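Local atomic coordinates of LIM domain only protein 7 (Homo sapiens, PDB entry 2EAQ), a protein that carries a PDZ domain, through which it probably binds the C-terminal tails of partner proteins. Residues I7-T12 / G79-D84; S16-F21 / S34-S39; D49-A54 / D84-G89; I53-T58 / K66-A71. All coordinates share one frame; numbering follows the deposited sequence.

Contact 1 of 4, residues I7-T12 / G79-D84; sequences ISINQT and GHLVMD. With NI (nickel (II) ion), chain B.
Ile7-Asn10 and His80-Asp84 run antiparallel as neighbouring strands in the main sheet of the PDZ fold, tying the first strand of the domain to its last. Ile7, Ile9, Leu81 and Met83 lie on the buried face. Ile9 CG1 is anti to the carbonyl carbon (chi1 -45°), and the extended chi2 carries CD1 to 3.5 Å from Met83 SD, while Ile9 CB sits beside Leu81 CB at 4.2 Å. Leu81 and Met83 also pack on Ile55 of the next strand. Just beyond the paired strands, Gly79 O accepts from Gln11 N at 2.8 Å; Gly79 has positive phi and presses on Gln11 and Thr12 where a beta carbon would collide with Gln11 O.

The other face carries Ser8, Asn10, His80 and Val82. Asn10 OD1 takes the N-H of His80 ND1 at 2.9 Å in an almost straight bond (176°). The oxygen lies in the imidazole plane and the nitrogen in the carbonyl plane, although amide and ring are turned 69° apart. Asn10 ND2 also makes a weak bond to Ser8 OG. The ring is thus held in its rotation; its far nitrogen, His80 NE2, binds nickel at 2.2 Å, and two waters also coordinate the metal.

Contact 2 of 4, residues S16-F21 / S34-S39; sequences SLDFGF and SVEAGS
Gly20 O receives the N-H of Glu36 at 2.8 Å in a nearly straight bond (174°), next to the antiparallel non-hydrogen-bonded pair Phe21 and Val35, whose CA atoms are 4.4 Å apart. Gly20 itself packs tightly, its CA 3.5 Å from Ser39 CB; with phi at 106° it takes a glycine conformation, and a beta carbon would run into Ser39 CB. Phe21 holds CG between its backbone N and carbonyl carbon (chi1 69°), and its CB lies 3.2 Å from Ser34 O while the ring leads away to Leu81, Met83 and Leu46. Phe19 likewise turns from the 34-39 segment and packs on Leu81. The sequence Asp18-Phe19-Gly20-Phe21, leading into strand 21-26, corresponds to the carboxylate-binding GLGF-type loop of PDZ domains, so this contact is likely to hold the loop that receives the terminal carboxylate of the peptide. An Asx turn braces it, Gly20 N giving its hydrogen to Asp18 OD1. On the other segment, Ser39 OG donates to Glu36 O at 2.7 Å, closing a type II turn, and also caps Glu42 N at the start of helix 40-43. An alanine at Ser39 would probably leave Glu42 N without its cap and Glu36 O with one donor fewer. Asp18 OD1 and Glu36 OE2 approach to 4.0 Å, a like-charge pair that may raise the affinity of one carboxylate for a proton.

Contact 3 of 4, residues D49-A54 / D84-G89; sequences DDEIIA and DVRRYG. With NI (nickel (II) ion), chain C.
Asp84 O is gripped by two successive backbone amides, Ile53 N at 2.8 Å and Ala54 N at 3.2 Å. Both residues face the one aspartate, a classic beta bulge in the antiparallel pairing of strands 51-55 and 80-88 of the PDZ sheet. Beyond it the register resumes with Ile52 opposite Val85 and Glu51 opposite Arg86. Asp50 and Arg87 meet side-on: Arg87 NE donates to Asp50 OD1 at 2.8 Å and Arg87 NH2 to Asp50 OD2 at 2.9 Å. The carboxylate and guanidinium are nearly coplanar, 20° apart. A bend at chi3 (-64°) swings Arg87 NE off the extended line, and CB, CG and CD of the same chain curl round Asp50 OD1. Gln47 N also donates to Asp50 OD2, and Arg87 NH2 gives a further bond to Gln45 O. On the face that carries Glu51 and Arg86, Tyr88 OH donates to Glu51 OE1 at 2.6 Å, nearly head-on to the C-O bond and in the plane of the ring. Arg86 instead pairs with Asp4, leaving Glu51 only its charge nearby. Water 3 bridges Asp49 O and Tyr88 N, while both carboxylate oxygens of Asp49 chelate a nickel ion with three waters. Paired with Arg87 and Gln47 N, the buried carboxylate of Asp50 is likely to stay ionised, and the two-point grip keeps it from turning.

Contact 4 of 4, residues I53-T58 / K66-A71; sequences IAINNT and KEWEEA
Ile55 lies against the six-membered ring of Trp68 from one side. Its CD1 stands over the face, 4.3 Å from the ring centroid and 20° off the normal, a CH-pi contact, while CG1 and CG2 are each 3.6 Å from the rim atom Trp68 CH2, both from the side that CD1 covers. The CG1 branch lies between the backbone N and carbonyl carbon of Ile55 (chi1 56°), and its CD1 reaches on to Ala71 CB at 3.9 Å. Thr58 O meets the ring at its edge, near the plane and 3.7 Å from Trp68 CZ3, whereas Thr58 CG2 comes in above the rim, 3.9 Å from Trp68 CE3, on the side of Ile55. The Thr58 OG1 branch rests on Ala71 CB at 3.4 Å. Ile55 and Thr58 end up side by side because they bracket a type II' turn, the tip of a two-residue beta hairpin between strands 51-55 and 58-59. Together they fasten the hairpin to helix 65-78, which in PDZ domains flanks the peptide groove. The Trp68 indole is also met edge-to-face by Phe60. An alanine at Trp68 would probably open a gap beneath Ile55 CD1 and leave the Phe60 ring without its aromatic partner. With no hydrogen bond between the two segments, helix and hairpin are joined by van der Waals contact, the two Thr58 oxygens included.

From the N terminus, residues 7-12 open contact 1, which closes a long loop only when the chain returns at 79-84, so that most of the domain lies between its two ends. Contact 2 falls within this loop and closes the two-stranded hairpin of strands 21-26 and 29-35. Contact 3 follows contact 2 in series and crosses contact 1: 49-54 lies inside the loop, 84-89 runs past its end, and the two contacts share Asp84 on strand 80-88. Contact 4 starts from the same strand as contact 3, sharing Ile53 and Ala54, and lies wholly within contact 1, tying the sheet to helix 65-78. Contacts 2 and 4 do not touch, their centres about 18 Å apart.

Contact 1 of 4, residues I7-T12 / G79-D84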
loop_
_atom_site.group_PDB
_atom_site.type_symbol
_atom_site.label_atom_id
_atom_site.label_comp_id
_atom_site.label_asym_id
_atom_site.label_seq_id
_atom_site.Cartn_x
_atom_site.Cartn_y
_atom_site.Cartn_z
ATOM N N ILE A 7 -5.891 6.158 2.183
ATOM C CA ILE A 7 -6.493 5.015 2.863
ATOM C C ILE A 7 -5.647 4.649 4.069
ATOM O O ILE A 7 -4.446 4.420 3.933
ATOM C CB ILE A 7 -6.585 3.839 1.908
ATOM C CG1 ILE A 7 -7.430 4.219 0.684
ATOM C CG2 ILE A 7 -7.185 2.592 2.640
ATOM C CD1 ILE A 7 -7.619 3.033 -0.342
ATOM N N SER A 8 -6.246 4.609 5.251
ATOM C CA SER A 8 -5.527 4.284 6.466
ATOM C C SER A 8 -5.734 2.829 6.824
ATOM O O SER A 8 -6.858 2.359 6.868
ATOM C CB SER A 8 -6.057 5.170 7.581
ATOM O OG SER A 8 -5.173 4.951 8.734
ATOM N N ILE A 9 -4.623 2.124 7.013
ATOM C CA ILE A 9 -4.623 0.668 7.330
ATOM C C ILE A 9 -3.800 0.541 8.605
ATOM O O ILE A 9 -2.762 1.183 8.740
ATOM C CB ILE A 9 -4.008 -0.197 6.166
ATOM C CG1 ILE A 9 -4.589 0.307 4.840
ATOM C CG2 ILE A 9 -4.312 -1.667 6.415
ATOM C CD1 ILE A 9 -4.105 -0.480 3.629
ATOM N N ASN A 10 -4.262 -0.261 9.553
ATOM C CA ASN A 10 -3.583 -0.381 10.864
ATOM C C ASN A 10 -3.626 -1.774 11.390
ATOM O O ASN A 10 -4.649 -2.453 11.222
ATOM C CB ASN A 10 -4.268 0.517 11.903
ATOM C CG ASN A 10 -4.263 1.965 11.496
ATOM O OD1 ASN A 10 -3.297 2.684 11.731
ATOM N ND2 ASN A 10 -5.324 2.401 10.847
ATOM N N GLN A 11 -2.531 -2.241 12.002
ATOM C CA GLN A 11 -2.534 -3.555 12.646
ATOM C C GLN A 11 -1.530 -3.508 13.780
ATOM O O GLN A 11 -0.894 -2.478 13.986
ATOM C CB GLN A 11 -2.249 -4.677 11.614
ATOM C CG GLN A 11 -0.853 -4.601 11.011
ATOM C CD GLN A 11 -0.553 -5.685 10.055
ATOM O OE1 GLN A 11 0.634 -6.055 9.930
ATOM N NE2 GLN A 11 -1.519 -6.225 9.441
ATOM N N THR A 12 -1.437 -4.582 14.545
ATOM C CA THR A 12 -0.526 -4.555 15.702
ATOM C C THR A 12 0.903 -4.291 15.305
ATOM O O THR A 12 1.384 -4.872 14.329
ATOM C CB THR A 12 -0.573 -5.894 16.367
ATOM O OG1 THR A 12 -1.942 -6.169 16.674
ATOM C CG2 THR A 12 0.148 -5.840 17.715
ATOM N N GLY A 79 2.988 -0.905 12.201
ATOM C CA GLY A 79 1.584 -1.265 12.106
ATOM C C GLY A 79 0.699 -0.197 11.506
ATOM O O GLY A 79 -0.539 -0.331 11.511
ATOM N N HIS A 80 1.278 0.888 11.024
ATOM C CA HIS A 80 0.483 1.974 10.443
ATOM C C HIS A 80 0.872 2.218 9.009
ATOM O O HIS A 80 2.067 2.366 8.652
ATOM C CB HIS A 80 0.687 3.313 11.194
ATOM C CG HIS A 80 0.430 3.255 12.659
ATOM N ND1 HIS A 80 -0.818 2.991 13.188
ATOM C CD2 HIS A 80 1.265 3.412 13.701
ATOM C CE1 HIS A 80 -0.730 2.960 14.506
ATOM N NE2 HIS A 80 0.528 3.206 14.840
ATOM N N LEU A 81 -0.125 2.203 8.159
ATOM C CA LEU A 81 0.110 2.420 6.759
ATOM C C LEU A 81 -0.936 3.386 6.207
ATOM O O LEU A 81 -2.080 2.993 6.032
ATOM C CB LEU A 81 0.043 1.035 6.120
ATOM C CG LEU A 81 0.441 0.867 4.690
ATOM C CD1 LEU A 81 1.878 1.315 4.435
ATOM C CD2 LEU A 81 0.249 -0.634 4.395
ATOM N N VAL A 82 -0.544 4.628 5.936
ATOM C CA VAL A 82 -1.440 5.640 5.360
ATOM C C VAL A 82 -1.024 5.702 3.885
ATOM O O VAL A 82 0.068 6.219 3.569
ATOM C CB VAL A 82 -1.284 7.003 6.040
ATOM C CG1 VAL A 82 -2.168 8.081 5.378
ATOM C CG2 VAL A 82 -1.773 6.915 7.485
ATOM N N MET A 83 -1.896 5.202 3.021
ATOM C CA MET A 83 -1.573 5.076 1.595
ATOM C C MET A 83 -2.215 6.093 0.729
ATOM O O MET A 83 -3.430 6.290 0.861
ATOM C CB MET A 83 -2.018 3.702 1.093
ATOM C CG MET A 83 -1.618 2.454 1.963
ATOM S SD MET A 83 -1.999 0.809 1.137
ATOM C CE MET A 83 -1.957 1.486 -0.592
ATOM N N ASP A 84 -1.463 6.765 -0.105
ATOM C CA ASP A 84 -2.099 7.672 -1.067
ATOM C C ASP A 84 -2.232 6.860 -2.343
ATOM O O ASP A 84 -1.219 6.301 -2.808
ATOM C CB ASP A 84 -1.234 8.901 -1.307
ATOM C CG ASP A 84 -1.278 9.856 -0.171
ATOM O OD1 ASP A 84 -2.093 9.642 0.712
ATOM O OD2 ASP A 84 -0.512 10.825 -0.192
HETATM NI NI NI B . 1.540 3.334 16.783
HETATM O O HOH W 1 2.786 4.887 16.255
HETATM O O HOH W 2 2.919 1.955 16.064
#

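Contact 2 of 4, residues S16-F21 / S34-S39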
loop_
_atom_site.group_PDB
_atom_site.type_symbol
_atom_site.label_atom_id
_atom_site.label_comp_id
_atom_site.label_asym_id
_atom_site.label_seq_id
_atom_site.Cartn_x
_atom_site.Cartn_y
_atom_site.Cartn_z
ATOM N N SER A 16 3.512 -10.513 12.859
ATOM C CA SER A 16 4.141 -11.442 11.948
ATOM C C SER A 16 3.416 -11.587 10.588
ATOM O O SER A 16 3.982 -12.163 9.644
ATOM C CB SER A 16 4.276 -12.815 12.616
ATOM O OG SER A 16 3.005 -13.408 12.732
ATOM N N LEU A 17 2.189 -11.071 10.486
ATOM C CA LEU A 17 1.430 -11.121 9.242
ATOM C C LEU A 17 1.533 -9.771 8.529
ATOM O O LEU A 17 1.652 -8.738 9.201
ATOM C CB LEU A 17 -0.033 -11.393 9.555
ATOM C CG LEU A 17 -0.393 -12.633 10.380
ATOM C CD1 LEU A 17 -1.903 -12.708 10.536
ATOM C CD2 LEU A 17 0.137 -13.859 9.664
ATOM N N ASP A 18 1.496 -9.768 7.202
ATOM C CA ASP A 18 1.502 -8.488 6.479
ATOM C C ASP A 18 0.079 -7.910 6.489
ATOM O O ASP A 18 -0.846 -8.484 7.037
ATOM C CB ASP A 18 1.997 -8.619 5.050
ATOM C CG ASP A 18 1.216 -9.629 4.261
ATOM O OD1 ASP A 18 -0.023 -9.530 4.142
ATOM O OD2 ASP A 18 1.857 -10.592 3.738
ATOM N N PHE A 19 -0.067 -6.746 5.883
ATOM C CA PHE A 19 -1.346 -6.037 5.898
ATOM C C PHE A 19 -2.457 -6.644 5.073
ATOM O O PHE A 19 -3.606 -6.249 5.227
ATOM C CB PHE A 19 -1.163 -4.587 5.459
ATOM C CG PHE A 19 -0.436 -3.718 6.454
ATOM C CD1 PHE A 19 -1.118 -3.065 7.471
ATOM C CD2 PHE A 19 0.936 -3.532 6.354
ATOM C CE1 PHE A 19 -0.453 -2.221 8.366
ATOM C CE2 PHE A 19 1.638 -2.682 7.273
ATOM C CZ PHE A 19 0.917 -2.031 8.277
ATOM N N GLY A 20 -2.139 -7.626 4.242
ATOM C CA GLY A 20 -3.225 -8.247 3.489
ATOM C C GLY A 20 -3.291 -7.893 2.042
ATOM O O GLY A 20 -4.261 -8.258 1.405
ATOM N N PHE A 21 -2.278 -7.225 1.469
ATOM C CA PHE A 21 -2.356 -6.956 0.038
ATOM C C PHE A 21 -0.962 -7.257 -0.553
ATOM O O PHE A 21 0.038 -7.322 0.169
ATOM C CB PHE A 21 -2.755 -5.478 -0.205
ATOM C CG PHE A 21 -1.721 -4.485 0.160
ATOM C CD1 PHE A 21 -0.853 -3.998 -0.792
ATOM C CD2 PHE A 21 -1.610 -4.006 1.480
ATOM C CE1 PHE A 21 0.116 -3.058 -0.410
ATOM C CE2 PHE A 21 -0.642 -3.082 1.839
ATOM C CZ PHE A 21 0.205 -2.630 0.889
ATOM N N SER A 34 -3.616 -7.698 -5.190
ATOM C CA SER A 34 -4.591 -8.561 -4.510
ATOM C C SER A 34 -4.841 -7.954 -3.141
ATOM O O SER A 34 -3.988 -7.224 -2.593
ATOM C CB SER A 34 -3.987 -9.971 -4.357
ATOM O OG SER A 34 -2.898 -9.996 -3.413
ATOM N N VAL A 35 -6.046 -8.227 -2.607
ATOM C CA VAL A 35 -6.474 -7.792 -1.247
ATOM C C VAL A 35 -7.151 -9.007 -0.670
ATOM O O VAL A 35 -8.189 -9.431 -1.167
ATOM C CB VAL A 35 -7.413 -6.579 -1.322
ATOM C CG1 VAL A 35 -7.807 -6.167 0.112
ATOM C CG2 VAL A 35 -6.741 -5.420 -1.942
ATOM N N GLU A 36 -6.575 -9.528 0.412
ATOM C CA GLU A 36 -7.040 -10.752 1.018
ATOM C C GLU A 36 -8.240 -10.610 1.920
ATOM O O GLU A 36 -8.326 -9.699 2.742
ATOM C CB GLU A 36 -5.939 -11.321 1.867
ATOM C CG GLU A 36 -4.696 -11.794 1.162
ATOM C CD GLU A 36 -3.830 -12.479 2.237
ATOM O OE1 GLU A 36 -4.064 -13.690 2.530
ATOM O OE2 GLU A 36 -2.994 -11.793 2.835
ATOM N N ALA A 37 -9.217 -11.473 1.725
ATOM C CA ALA A 37 -10.380 -11.486 2.610
ATOM C C ALA A 37 -9.892 -11.708 4.026
ATOM O O ALA A 37 -8.963 -12.474 4.291
ATOM C CB ALA A 37 -11.328 -12.600 2.200
ATOM N N GLY A 38 -10.538 -10.967 4.924
ATOM C CA GLY A 38 -10.264 -11.031 6.347
ATOM C C GLY A 38 -9.113 -10.177 6.856
ATOM O O GLY A 38 -8.859 -10.161 8.064
ATOM N N SER A 39 -8.420 -9.479 5.949
ATOM C CA SER A 39 -7.245 -8.735 6.320
ATOM C C SER A 39 -7.496 -7.285 6.657
ATOM O O SER A 39 -8.540 -6.742 6.359
ATOM C CB SER A 39 -6.236 -8.753 5.118
ATOM O OG SER A 39 -6.721 -7.936 4.061
#

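Contact 3 of 4, residues D49-A54 / D84-G89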
loop_
_atom_site.group_PDB
_atom_site.type_symbol
_atom_site.label_atom_id
_atom_site.label_comp_id
_atom_site.label_asym_id
_atom_site.label_seq_id
_atom_site.Cartn_x
_atom_site.Cartn_y
_atom_site.Cartn_z
ATOM N N ASP A 49 -6.065 -3.014 -8.265
ATOM C CA ASP A 49 -5.836 -2.035 -9.328
ATOM C C ASP A 49 -5.676 -0.614 -8.848
ATOM O O ASP A 49 -5.407 0.285 -9.661
ATOM C CB ASP A 49 -6.935 -2.087 -10.398
ATOM C CG ASP A 49 -6.788 -3.272 -11.351
ATOM O OD1 ASP A 49 -5.673 -3.785 -11.516
ATOM O OD2 ASP A 49 -7.813 -3.657 -11.975
ATOM N N ASP A 50 -5.875 -0.357 -7.552
ATOM C CA ASP A 50 -5.590 0.995 -7.075
ATOM C C ASP A 50 -4.105 1.267 -7.341
ATOM O O ASP A 50 -3.258 0.397 -7.087
ATOM C CB ASP A 50 -5.806 1.146 -5.548
ATOM C CG ASP A 50 -7.249 1.216 -5.145
ATOM O OD1 ASP A 50 -8.104 1.398 -6.010
ATOM O OD2 ASP A 50 -7.481 1.117 -3.908
ATOM N N GLU A 51 -3.746 2.431 -7.864
ATOM C CA GLU A 51 -2.328 2.779 -8.084
ATOM C C GLU A 51 -1.780 3.323 -6.799
ATOM O O GLU A 51 -2.430 4.206 -6.196
ATOM C CB GLU A 51 -2.173 3.816 -9.188
ATOM C CG GLU A 51 -0.653 4.019 -9.473
ATOM C CD GLU A 51 -0.320 5.086 -10.475
ATOM O OE1 GLU A 51 -1.238 5.712 -11.016
ATOM O OE2 GLU A 51 0.903 5.289 -10.651
ATOM N N ILE A 52 -0.637 2.821 -6.354
ATOM C CA ILE A 52 -0.071 3.251 -5.085
ATOM C C ILE A 52 0.870 4.433 -5.361
ATOM O O ILE A 52 1.868 4.328 -6.104
ATOM C CB ILE A 52 0.696 2.067 -4.421
ATOM C CG1 ILE A 52 -0.296 0.922 -4.214
ATOM C CG2 ILE A 52 1.356 2.487 -3.124
ATOM C CD1 ILE A 52 0.354 -0.459 -3.825
ATOM N N ILE A 53 0.569 5.591 -4.780
ATOM C CA ILE A 53 1.372 6.767 -4.977
ATOM C C ILE A 53 2.370 7.006 -3.882
ATOM O O ILE A 53 3.507 7.375 -4.131
ATOM C CB ILE A 53 0.454 8.018 -5.167
ATOM C CG1 ILE A 53 -0.506 7.801 -6.347
ATOM C CG2 ILE A 53 1.331 9.261 -5.387
ATOM C CD1 ILE A 53 0.128 7.438 -7.627
ATOM N N ALA A 54 1.972 6.750 -2.645
ATOM C CA ALA A 54 2.871 6.940 -1.514
ATOM C C ALA A 54 2.381 6.141 -0.307
ATOM O O ALA A 54 1.225 5.774 -0.256
ATOM C CB ALA A 54 2.877 8.436 -1.048
ATOM N N ASP A 84 -1.463 6.765 -0.105
ATOM C CA ASP A 84 -2.099 7.672 -1.067
ATOM C C ASP A 84 -2.232 6.860 -2.343
ATOM O O ASP A 84 -1.219 6.301 -2.808
ATOM C CB ASP A 84 -1.234 8.901 -1.307
ATOM C CG ASP A 84 -1.278 9.856 -0.171
ATOM O OD1 ASP A 84 -2.093 9.642 0.712
ATOM O OD2 ASP A 84 -0.512 10.825 -0.192
ATOM N N VAL A 85 -3.438 6.663 -2.836
ATOM C CA VAL A 85 -3.688 5.906 -4.031
ATOM C C VAL A 85 -4.496 6.678 -5.036
ATOM O O VAL A 85 -5.129 7.699 -4.737
ATOM C CB VAL A 85 -4.414 4.528 -3.724
ATOM C CG1 VAL A 85 -3.688 3.769 -2.608
ATOM C CG2 VAL A 85 -5.849 4.727 -3.369
ATOM N N ARG A 86 -4.475 6.195 -6.259
ATOM C CA ARG A 86 -5.253 6.747 -7.380
ATOM C C ARG A 86 -6.100 5.579 -7.851
ATOM O O ARG A 86 -5.594 4.519 -8.252
ATOM C CB ARG A 86 -4.302 7.209 -8.482
ATOM C CG ARG A 86 -4.982 7.804 -9.674
ATOM C CD ARG A 86 -4.035 8.765 -10.377
ATOM N NE ARG A 86 -3.207 9.419 -9.375
ATOM C CZ ARG A 86 -2.756 10.664 -9.427
ATOM N NH1 ARG A 86 -3.057 11.439 -10.454
ATOM N NH2 ARG A 86 -1.972 11.122 -8.451
ATOM N N ARG A 87 -7.409 5.769 -7.852
ATOM C CA ARG A 87 -8.387 4.765 -8.239
ATOM C C ARG A 87 -9.016 5.176 -9.542
ATOM O O ARG A 87 -9.565 6.284 -9.653
ATOM C CB ARG A 87 -9.439 4.630 -7.140
ATOM C CG ARG A 87 -10.469 3.540 -7.469
ATOM C CD ARG A 87 -11.352 3.185 -6.290
ATOM N NE ARG A 87 -10.539 2.595 -5.222
ATOM C CZ ARG A 87 -10.921 2.463 -3.946
ATOM N NH1 ARG A 87 -12.135 2.906 -3.545
ATOM N NH2 ARG A 87 -10.096 1.892 -3.068
ATOM N N TYR A 88 -8.919 4.297 -10.537
ATOM C CA TYR A 88 -9.460 4.687 -11.832
ATOM C C TYR A 88 -10.894 4.217 -11.966
ATOM O O TYR A 88 -11.248 3.123 -11.536
ATOM C CB TYR A 88 -8.539 4.130 -12.936
ATOM C CG TYR A 88 -7.112 4.703 -12.894
ATOM C CD1 TYR A 88 -6.739 5.817 -13.669
ATOM C CD2 TYR A 88 -6.139 4.146 -12.030
ATOM C CE1 TYR A 88 -5.424 6.344 -13.587
ATOM C CE2 TYR A 88 -4.863 4.661 -11.938
ATOM C CZ TYR A 88 -4.498 5.743 -12.713
ATOM O OH TYR A 88 -3.190 6.132 -12.628
ATOM N N GLY A 89 -11.748 5.061 -12.538
ATOM C CA GLY A 89 -13.141 4.677 -12.683
ATOM C C GLY A 89 -13.462 4.038 -14.030
ATOM O O GLY A 89 -13.432 2.777 -14.064
HETATM NI NI NI C . -6.369 -5.026 -13.457
HETATM O O HOH W 3 -8.049 1.663 -10.229
HETATM O O HOH W 4 -4.638 -5.620 -15.111
HETATM O O HOH W 5 -6.025 -3.163 -14.803
HETATM O O HOH W 6 -8.515 -5.310 -13.299
#

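Contact 4 of 4, residues I53-T58 / K66-A71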
loop_
_atom_site.group_PDB
_atom_site.type_symbol
_atom_site.label_atom_id
_atom_site.label_comp_id
_atom_site.label_asym_id
_atom_site.label_seq_id
_atom_site.Cartn_x
_atom_site.Cartn_y
_atom_site.Cartn_z
ATOM N N ILE A 53 0.569 5.591 -4.780
ATOM C CA ILE A 53 1.372 6.767 -4.977
ATOM C C ILE A 53 2.370 7.006 -3.882
ATOM O O ILE A 53 3.507 7.375 -4.131
ATOM C CB ILE A 53 0.454 8.018 -5.167
ATOM C CG1 ILE A 53 -0.506 7.801 -6.347
ATOM C CG2 ILE A 53 1.331 9.261 -5.387
ATOM C CD1 ILE A 53 0.128 7.438 -7.627
ATOM N N ALA A 54 1.972 6.750 -2.645
ATOM C CA ALA A 54 2.871 6.940 -1.514
ATOM C C ALA A 54 2.381 6.141 -0.307
ATOM O O ALA A 54 1.225 5.774 -0.256
ATOM C CB ALA A 54 2.877 8.436 -1.048
ATOM N N ILE A 55 3.292 5.801 0.581
ATOM C CA ILE A 55 2.887 5.237 1.874
ATOM C C ILE A 55 3.579 6.063 2.951
ATOM O O ILE A 55 4.785 6.346 2.856
ATOM C CB ILE A 55 3.191 3.747 2.052
ATOM C CG1 ILE A 55 4.672 3.474 1.844
ATOM C CG2 ILE A 55 2.336 2.941 1.135
ATOM C CD1 ILE A 55 5.086 2.011 2.246
ATOM N N ASN A 56 2.815 6.466 3.972
ATOM C CA ASN A 56 3.371 7.246 5.053
ATOM C C ASN A 56 4.175 8.416 4.441
ATOM O O ASN A 56 3.606 9.187 3.645
ATOM C CB ASN A 56 4.161 6.288 5.979
ATOM C CG ASN A 56 3.276 5.173 6.536
ATOM O OD1 ASN A 56 3.727 4.027 6.793
ATOM N ND2 ASN A 56 2.015 5.515 6.772
ATOM N N ASN A 57 5.430 8.572 4.781
ATOM C CA ASN A 57 6.167 9.728 4.199
ATOM C C ASN A 57 7.009 9.382 2.981
ATOM O O ASN A 57 7.955 10.126 2.666
ATOM C CB ASN A 57 7.082 10.271 5.318
ATOM C CG ASN A 57 6.246 10.800 6.501
ATOM O OD1 ASN A 57 6.512 10.509 7.694
ATOM N ND2 ASN A 57 5.218 11.542 6.157
ATOM N N THR A 58 6.665 8.327 2.245
ATOM C CA THR A 58 7.489 7.868 1.146
ATOM C C THR A 58 6.686 7.859 -0.124
ATOM O O THR A 58 5.750 7.079 -0.280
ATOM C CB THR A 58 7.975 6.430 1.432
ATOM O OG1 THR A 58 8.790 6.428 2.605
ATOM C CG2 THR A 58 8.786 5.879 0.288
ATOM N N LYS A 66 14.489 0.597 -3.680
ATOM C CA LYS A 66 15.097 0.141 -2.437
ATOM C C LYS A 66 14.431 0.882 -1.271
ATOM O O LYS A 66 13.995 0.263 -0.283
ATOM C CB LYS A 66 16.605 0.432 -2.442
ATOM C CG LYS A 66 17.311 -0.051 -1.228
ATOM C CD LYS A 66 16.979 -1.466 -0.992
ATOM C CE LYS A 66 17.950 -2.066 -0.005
ATOM N NZ LYS A 66 19.331 -1.822 -0.575
ATOM N N GLU A 67 14.385 2.205 -1.347
ATOM C CA GLU A 67 13.722 2.985 -0.263
ATOM C C GLU A 67 12.264 2.592 -0.152
ATOM O O GLU A 67 11.712 2.553 0.933
ATOM C CB GLU A 67 13.840 4.472 -0.499
ATOM C CG GLU A 67 15.306 4.878 -0.255
ATOM C CD GLU A 67 15.644 6.294 -0.658
ATOM O OE1 GLU A 67 14.743 7.065 -1.060
ATOM O OE2 GLU A 67 16.872 6.625 -0.594
ATOM N N TRP A 68 11.629 2.245 -1.266
ATOM C CA TRP A 68 10.238 1.817 -1.187
ATOM C C TRP A 68 10.081 0.559 -0.346
ATOM O O TRP A 68 9.235 0.464 0.596
ATOM C CB TRP A 68 9.719 1.552 -2.586
ATOM C CG TRP A 68 8.283 1.057 -2.471
ATOM C CD1 TRP A 68 7.829 -0.233 -2.511
ATOM C CD2 TRP A 68 7.172 1.882 -2.208
ATOM N NE1 TRP A 68 6.482 -0.253 -2.273
ATOM C CE2 TRP A 68 6.048 1.037 -2.079
ATOM C CE3 TRP A 68 7.003 3.278 -2.074
ATOM C CZ2 TRP A 68 4.760 1.530 -1.818
ATOM C CZ3 TRP A 68 5.719 3.757 -1.823
ATOM C CH2 TRP A 68 4.619 2.896 -1.697
ATOM N N GLU A 69 10.908 -0.430 -0.651
ATOM C CA GLU A 69 10.855 -1.637 0.067
ATOM C C GLU A 69 11.165 -1.429 1.531
ATOM O O GLU A 69 10.521 -2.040 2.407
ATOM C CB GLU A 69 11.768 -2.657 -0.593
ATOM C CG GLU A 69 11.149 -3.044 -1.990
ATOM C CD GLU A 69 11.937 -4.154 -2.714
ATOM O OE1 GLU A 69 11.295 -5.154 -3.085
ATOM O OE2 GLU A 69 13.176 -4.006 -2.887
ATOM N N GLU A 70 12.118 -0.562 1.840
ATOM C CA GLU A 70 12.417 -0.260 3.246
ATOM C C GLU A 70 11.233 0.424 3.915
ATOM O O GLU A 70 10.942 0.130 5.075
ATOM C CB GLU A 70 13.690 0.598 3.348
ATOM C CG GLU A 70 14.906 -0.254 2.986
ATOM C CD GLU A 70 16.231 0.492 2.843
ATOM O OE1 GLU A 70 16.303 1.740 2.753
ATOM O OE2 GLU A 70 17.263 -0.223 2.751
ATOM N N ALA A 71 10.521 1.314 3.221
ATOM C CA ALA A 71 9.325 1.938 3.822
ATOM C C ALA A 71 8.201 0.944 4.080
ATOM O O ALA A 71 7.520 1.005 5.125
ATOM C CB ALA A 71 8.827 3.010 2.919
#